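PDB 3PN7: myosin regulatory light chain from Placopecten magellanicus, which probably confers calcium regulation on molluscan muscle myosin as its EF-hand regulatory light chain, here carrying a bound magnesium ion. Local coordinates for residues Leu72-Thr75 with Met76-Ile80; Ser90-Thr93 with Ile94-Ala97; Val147-Val150 with Ala151-Gly155. All coordinates share one frame; numbering follows the deposited sequence.

Contact 1. Residues Leu72-Thr75 with Met76-Ile80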
loop_
_atom_site.group_PDB
_atom_site.type_symbol
_atom_site.label_atom_id
_atom_site.label_comp_id
_atom_site.label_asym_id
_atom_site.label_seq_id
_atom_site.Cartn_x
_atom_site.Cartn_y
_atom_site.Cartn_z
ATOM N N LEU B 72 34.817 24.031 -0.617
ATOM C CA LEU B 72 34.048 22.787 -0.623
ATOM C C LEU B 72 34.665 21.667 0.232
ATOM O O LEU B 72 35.238 20.709 -0.274
ATOM C CB LEU B 72 33.803 22.322 -2.051
ATOM C CG LEU B 72 32.417 21.793 -2.376
ATOM C CD1 LEU B 72 32.426 21.160 -3.753
ATOM C CD2 LEU B 72 31.964 20.803 -1.319
ATOM N N ASN B 73 34.544 21.864 1.537
ATOM C CA ASN B 73 34.721 20.894 2.590
ATOM C C ASN B 73 33.791 19.706 2.440
ATOM O O ASN B 73 32.801 19.782 1.703
ATOM C CB ASN B 73 34.219 21.587 3.857
ATOM C CG ASN B 73 35.309 21.911 4.796
ATOM O OD1 ASN B 73 36.386 21.313 4.733
ATOM N ND2 ASN B 73 35.054 22.854 5.697
ATOM N N PHE B 74 34.029 18.645 3.207
ATOM C CA PHE B 74 33.002 17.614 3.307
ATOM C C PHE B 74 31.703 18.141 3.938
ATOM O O PHE B 74 30.620 17.755 3.511
ATOM C CB PHE B 74 33.456 16.353 4.049
ATOM C CG PHE B 74 32.343 15.329 4.218
ATOM C CD1 PHE B 74 31.792 14.698 3.114
ATOM C CD2 PHE B 74 31.826 15.031 5.472
ATOM C CE1 PHE B 74 30.766 13.774 3.260
ATOM C CE2 PHE B 74 30.799 14.110 5.618
ATOM C CZ PHE B 74 30.273 13.482 4.514
ATOM N N THR B 75 31.792 19.004 4.948
ATOM C CA THR B 75 30.560 19.521 5.543
ATOM C C THR B 75 29.817 20.437 4.563
ATOM O O THR B 75 28.592 20.418 4.487
ATOM C CB THR B 75 30.751 20.176 6.948
ATOM O OG1 THR B 75 30.391 21.563 6.905
ATOM C CG2 THR B 75 32.168 20.031 7.432
ATOM N N MET B 76 30.556 21.212 3.788
ATOM C CA MET B 76 29.940 21.945 2.698
ATOM C C MET B 76 29.338 20.987 1.641
ATOM O O MET B 76 28.339 21.301 0.997
ATOM C CB MET B 76 30.971 22.870 2.068
ATOM C CG MET B 76 30.419 23.795 1.021
ATOM S SD MET B 76 29.228 24.977 1.690
ATOM C CE MET B 76 30.141 25.693 3.055
ATOM N N PHE B 77 29.945 19.818 1.467
ATOM C CA PHE B 77 29.478 18.845 0.482
ATOM C C PHE B 77 28.155 18.271 0.968
ATOM O O PHE B 77 27.197 18.138 0.205
ATOM C CB PHE B 77 30.527 17.746 0.351
ATOM C CG PHE B 77 30.218 16.689 -0.671
ATOM C CD1 PHE B 77 30.613 16.844 -1.988
ATOM C CD2 PHE B 77 29.615 15.505 -0.299
ATOM C CE1 PHE B 77 30.378 15.854 -2.929
ATOM C CE2 PHE B 77 29.373 14.514 -1.233
ATOM C CZ PHE B 77 29.755 14.689 -2.549
ATOM N N LEU B 78 28.114 17.962 2.260
ATOM C CA LEU B 78 26.905 17.491 2.912
ATOM C C LEU B 78 25.802 18.499 2.717
ATOM O O LEU B 78 24.664 18.155 2.414
ATOM C CB LEU B 78 27.137 17.342 4.408
ATOM C CG LEU B 78 27.680 16.031 4.953
ATOM C CD1 LEU B 78 27.486 16.082 6.463
ATOM C CD2 LEU B 78 26.932 14.853 4.353
ATOM N N SER B 79 26.162 19.754 2.914
ATOM C CA SER B 79 25.240 20.861 2.811
ATOM C C SER B 79 24.637 20.961 1.399
ATOM O O SER B 79 23.469 21.337 1.222
ATOM C CB SER B 79 25.991 22.128 3.203
ATOM O OG SER B 79 25.549 23.243 2.469
ATOM N N ILE B 80 25.426 20.606 0.389
ATOM C CA ILE B 80 24.940 20.650 -0.989
ATOM C C ILE B 80 24.063 19.441 -1.387
ATOM O O ILE B 80 23.177 19.555 -2.243
ATOM C CB ILE B 80 26.117 20.766 -1.949
ATOM C CG1 ILE B 80 26.730 22.159 -1.847
ATOM C CG2 ILE B 80 25.697 20.461 -3.360
ATOM C CD1 ILE B 80 28.125 22.199 -2.406
#

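Contact 2. Residues Ser90-Thr93 with Ile94-Ala97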
loop_
_atom_site.group_PDB
_atom_site.type_symbol
_atom_site.label_atom_id
_atom_site.label_comp_id
_atom_site.label_asym_id
_atom_site.label_seq_id
_atom_site.Cartn_x
_atom_site.Cartn_y
_atom_site.Cartn_z
ATOM N N SER B 90 17.884 2.827 -1.743
ATOM C CA SER B 90 18.694 2.017 -2.650
ATOM C C SER B 90 17.846 1.455 -3.793
ATOM O O SER B 90 16.615 1.310 -3.676
ATOM C CB SER B 90 19.379 0.870 -1.890
ATOM O OG SER B 90 18.433 -0.101 -1.511
ATOM N N GLU B 91 18.513 1.137 -4.896
ATOM C CA GLU B 91 17.880 0.481 -6.030
ATOM C C GLU B 91 17.118 -0.763 -5.547
ATOM O O GLU B 91 16.021 -1.063 -6.026
ATOM C CB GLU B 91 18.950 0.131 -7.080
ATOM C CG GLU B 91 18.429 -0.431 -8.402
ATOM C CD GLU B 91 19.301 -0.039 -9.603
ATOM O OE1 GLU B 91 19.864 1.078 -9.590
ATOM O OE2 GLU B 91 19.424 -0.845 -10.560
ATOM N N GLU B 92 17.682 -1.459 -4.565
ATOM C CA GLU B 92 17.079 -2.683 -4.049
ATOM C C GLU B 92 15.759 -2.397 -3.322
ATOM O O GLU B 92 14.739 -3.057 -3.559
ATOM C CB GLU B 92 18.058 -3.371 -3.096
ATOM C CG GLU B 92 17.711 -4.818 -2.773
ATOM C CD GLU B 92 18.777 -5.513 -1.934
ATOM O OE1 GLU B 92 19.258 -4.916 -0.934
ATOM O OE2 GLU B 92 19.135 -6.659 -2.284
ATOM N N THR B 93 15.796 -1.417 -2.426
ATOM C CA THR B 93 14.635 -1.023 -1.655
ATOM C C THR B 93 13.478 -0.611 -2.565
ATOM O O THR B 93 12.344 -1.035 -2.360
ATOM C CB THR B 93 14.990 0.124 -0.697
ATOM O OG1 THR B 93 16.041 -0.316 0.166
ATOM C CG2 THR B 93 13.789 0.535 0.145
ATOM N N ILE B 94 13.779 0.184 -3.584
ATOM C CA ILE B 94 12.748 0.679 -4.485
ATOM C C ILE B 94 12.179 -0.451 -5.320
ATOM O O ILE B 94 10.980 -0.516 -5.553
ATOM C CB ILE B 94 13.273 1.757 -5.431
ATOM C CG1 ILE B 94 13.981 2.859 -4.642
ATOM C CG2 ILE B 94 12.104 2.337 -6.255
ATOM C CD1 ILE B 94 14.433 4.028 -5.485
ATOM N N ARG B 95 13.061 -1.328 -5.778
ATOM C CA ARG B 95 12.666 -2.527 -6.482
ATOM C C ARG B 95 11.725 -3.404 -5.630
ATOM O O ARG B 95 10.721 -3.910 -6.114
ATOM C CB ARG B 95 13.922 -3.290 -6.861
ATOM C CG ARG B 95 13.758 -4.205 -8.019
ATOM C CD ARG B 95 14.956 -4.109 -8.979
ATOM N NE ARG B 95 16.265 -4.005 -8.329
ATOM C CZ ARG B 95 16.827 -4.950 -7.578
ATOM N NH1 ARG B 95 16.175 -6.088 -7.341
ATOM N NH2 ARG B 95 18.041 -4.750 -7.056
ATOM N N ASN B 96 12.035 -3.573 -4.352
ATOM C CA ASN B 96 11.149 -4.341 -3.482
ATOM C C ASN B 96 9.833 -3.619 -3.186
ATOM O O ASN B 96 8.799 -4.259 -2.958
ATOM C CB ASN B 96 11.857 -4.715 -2.185
ATOM C CG ASN B 96 13.115 -5.536 -2.427
ATOM O OD1 ASN B 96 14.014 -5.566 -1.586
ATOM N ND2 ASN B 96 13.191 -6.193 -3.586
ATOM N N ALA B 97 9.888 -2.286 -3.189
ATOM C CA ALA B 97 8.703 -1.444 -3.047
ATOM C C ALA B 97 7.739 -1.762 -4.182
ATOM O O ALA B 97 6.565 -2.038 -3.951
ATOM C CB ALA B 97 9.095 0.060 -3.074
#

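Contact 3. Residues Val147-Val150 with Ala151-Gly155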
loop_
_atom_site.group_PDB
_atom_site.type_symbol
_atom_site.label_atom_id
_atom_site.label_comp_id
_atom_site.label_asym_id
_atom_site.label_seq_id
_atom_site.Cartn_x
_atom_site.Cartn_y
_atom_site.Cartn_z
ATOM N N VAL B 147 11.922 -2.849 -12.874
ATOM C CA VAL B 147 13.349 -3.085 -12.676
ATOM C C VAL B 147 14.167 -2.091 -13.508
ATOM O O VAL B 147 15.070 -1.430 -13.011
ATOM C CB VAL B 147 13.741 -4.527 -13.048
ATOM C CG1 VAL B 147 15.261 -4.717 -12.942
ATOM C CG2 VAL B 147 12.992 -5.517 -12.157
ATOM N N ARG B 148 13.823 -1.973 -14.779
ATOM C CA ARG B 148 14.503 -1.048 -15.670
ATOM C C ARG B 148 14.210 0.417 -15.308
ATOM O O ARG B 148 15.076 1.289 -15.412
ATOM C CB ARG B 148 14.066 -1.331 -17.100
ATOM C CG ARG B 148 14.850 -0.591 -18.147
ATOM C CD ARG B 148 14.367 -1.013 -19.519
ATOM N NE ARG B 148 15.119 -0.378 -20.593
ATOM C CZ ARG B 148 14.660 -0.255 -21.833
ATOM N NH1 ARG B 148 13.447 -0.716 -22.133
ATOM N NH2 ARG B 148 15.403 0.330 -22.766
ATOM N N PHE B 149 12.982 0.692 -14.884
ATOM C CA PHE B 149 12.635 2.038 -14.442
ATOM C C PHE B 149 13.517 2.440 -13.254
ATOM O O PHE B 149 14.017 3.556 -13.197
ATOM C CB PHE B 149 11.145 2.121 -14.088
ATOM C CG PHE B 149 10.729 3.432 -13.485
ATOM C CD1 PHE B 149 10.377 4.502 -14.291
ATOM C CD2 PHE B 149 10.681 3.589 -12.108
ATOM C CE1 PHE B 149 9.989 5.714 -13.739
ATOM C CE2 PHE B 149 10.290 4.787 -11.544
ATOM C CZ PHE B 149 9.945 5.857 -12.357
ATOM N N VAL B 150 13.723 1.525 -12.320
ATOM C CA VAL B 150 14.552 1.803 -11.156
ATOM C C VAL B 150 15.998 2.123 -11.555
ATOM O O VAL B 150 16.612 3.023 -10.987
ATOM C CB VAL B 150 14.526 0.650 -10.121
ATOM C CG1 VAL B 150 15.536 0.925 -9.008
ATOM C CG2 VAL B 150 13.124 0.478 -9.539
ATOM N N ALA B 151 16.529 1.396 -12.539
ATOM C CA ALA B 151 17.882 1.636 -13.023
ATOM C C ALA B 151 17.969 3.041 -13.587
ATOM O O ALA B 151 18.959 3.745 -13.389
ATOM C CB ALA B 151 18.271 0.615 -14.091
ATOM N N MET B 152 16.912 3.445 -14.279
ATOM C CA MET B 152 16.850 4.770 -14.867
ATOM C C MET B 152 16.831 5.882 -13.822
ATOM O O MET B 152 17.599 6.841 -13.923
ATOM C CB MET B 152 15.640 4.894 -15.789
ATOM C CG MET B 152 15.593 6.215 -16.542
ATOM S SD MET B 152 14.082 6.416 -17.513
ATOM C CE MET B 152 12.912 6.759 -16.202
ATOM N N ILE B 153 15.963 5.766 -12.815
ATOM C CA ILE B 153 15.864 6.842 -11.832
ATOM C C ILE B 153 17.097 6.927 -10.932
ATOM O O ILE B 153 17.325 7.951 -10.286
ATOM C CB ILE B 153 14.543 6.844 -11.006
ATOM C CG1 ILE B 153 14.451 5.681 -10.027
ATOM C CG2 ILE B 153 13.322 6.897 -11.908
ATOM C CD1 ILE B 153 13.190 5.791 -9.125
ATOM N N LYS B 154 17.916 5.883 -10.931
ATOM C CA LYS B 154 19.141 5.890 -10.141
ATOM C C LYS B 154 20.383 6.108 -10.999
ATOM O O LYS B 154 21.488 6.222 -10.477
ATOM C CB LYS B 154 19.278 4.585 -9.357
ATOM C CG LYS B 154 18.288 4.435 -8.218
ATOM C CD LYS B 154 18.610 5.386 -7.083
ATOM C CE LYS B 154 18.867 4.631 -5.797
ATOM N NZ LYS B 154 19.538 5.485 -4.786
ATOM N N GLY B 155 20.201 6.160 -12.313
ATOM C CA GLY B 155 21.324 6.225 -13.231
ATOM C C GLY B 155 21.656 7.600 -13.779
ATOM O O GLY B 155 21.068 8.601 -13.383
#

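Contact 1. Residues Leu72-Thr75 with Met76-Ile80
The start of helix 74-85, which leads out of the second loop of the EF-hand pair, sets Phe74 against Leu78, and Leu72 just before it against Phe77. Leu78 comes over one face of the Phe74 ring: its CG stands 4.0 Å from the ring centroid, 27° off the normal, a CH-pi contact, while Leu78 CD2 reaches Phe74 CZ at 3.6 Å. The benzyl group can meet a residue one turn later because Phe74 CG is anti to the backbone N (chi1 176°), which leans the ring along the helix. Phe77 approaches the same ring obliquely, its CD2 4.1 Å from Phe74 CE1.

Ahead of the helix, Leu72 reaches forward onto the first turn with a single methyl. Leu72 CD2 lies at the edge of the Phe77 ring and packs 3.8 Å from Phe77 CB; it also reaches Ile80 CD1 at 4.2 Å. In an EF-hand pair the two loops are joined through their backbones, and here the backbone of Leu72 is hydrogen-bonded to that of Ile40 in the magnesium-binding loop, whose ligands include Phe39 and Asp44. Asn73 occupies the N-cap position, and its side chain makes no capping bond but rests on Phe39. Asn73 O starts the helical ladder, accepting Phe77 N at 2.9 Å, though the N-H is bent to 133°; the next rung, Leu78 N to Phe74 O, is straighter. Beyond the turn, Lys26 forms a cation-pi contact with Phe74, Phe29 meets Phe77 edge-to-face, and aromatic side chains of another protein chain pack on Leu72 and Ile80.

Contact 2. Residues Ser90-Thr93 with Ile94-Ala97
With CG anti to the main-chain nitrogen (chi1 -156°) and further bends at chi2 and chi3, Arg95 folds back along the first turn of helix 91-99 until its guanidinium lies beside Glu91 and Glu92. One face of the guanidinium lies over Glu92 CA, with Arg95 NH2 standing 3.8 Å from Glu92 CA. Arg95 NE lies 3.7 Å from Glu91 O, which meets the guanidinium obliquely, and 4.2 Å from Glu91 CG; the Glu91 carboxylate is turned 82° from the guanidinium plane. On the neighbouring flank, Glu92 and Asn96 run side by side in the same direction, Glu92 CG 4.0 Å from Asn96 OD1.

Ser90 sits at the N-cap. Ser90 O receives Ile94 N at 3.1 Å in a nearly straight bond (166°), and Ile94 CG1 presses on Ser90 O at 3.2 Å. Three further i to i+4 bonds carry the ladder to Ala97. Ile94 and Glu91 meet Val150 of helix 146-154, and Ile94 also packs on another protein chain.

Neither acid forms a salt bridge with Arg95: Glu91 OE2 is 5.0 Å from Arg95 NE, and Glu92 OE2 is 5.3 Å from Arg95 NH2. Their attraction is therefore probably a diffuse one, while acidic residues in a first helical turn would also be expected to interact favourably with the helix dipole.

Contact 3. Residues Val147-Val150 with Ala151-Gly155
Over one face of the Phe149 ring lies the Ile153 CG2 methyl, 3.5 Å above the plane and displaced toward the rim, while Met152 CE approaches the same ring obliquely. Both neighbours come from the following turn of helix 146-154, the last helix of the C-terminal lobe, residues three and four positions on. The contact with Ile153 is a CH-pi interaction, Ile153 CG2 being 3.9 Å from the centroid of the Phe149 ring and 24° off its normal, with Phe149 CZ the nearest ring atom to that methyl at 3.6 Å. Ile153 adopts the less usual helical rotamer, CG1 lying between the backbone N and the carbonyl carbon (chi1 70°); this sends CG2 back toward the ring and lets Ile153 CD1 touch Phe149 CE2 at 3.9 Å.

Met152 runs extended through its first two torsions and bends at the third, which carries Met152 CE to within 3.9 Å of Phe149 CD1. Phe144 and Pro138 of the same chain also meet Phe149, and another protein chain packs on Phe149, Met152 and Ile153, so this apolar cluster forms part of the surface that meets it.

The backbone bonds beneath vary: Ile153 N to Phe149 O has an angle of 160°, whereas Lys154 N to Val150 O, at 3.1 Å, is weak. Lys154 CB and CG both lie 3.5 Å from Val150 O.

In the fold
Along the chain the three contacts come in series, each within a single helix or at its start: contact 1 on helix 74-85, contact 2 on helix 91-99 and contact 3 on helix 146-154. Contact 1 stands apart in the magnesium-bearing lobe, its centre about 27 Å from the centre of each of the others, although helix 91-99 is the next helix after 74-85. Contacts 2 and 3 have centres about 10 Å apart and touch, Glu91 CG meeting Val150 CG1 at 3.3 Å, so the first and last helices of the C-terminal lobe lie together. All three pack on another protein chain, consistent with a two-lobed light chain gripping its partner through both lobes.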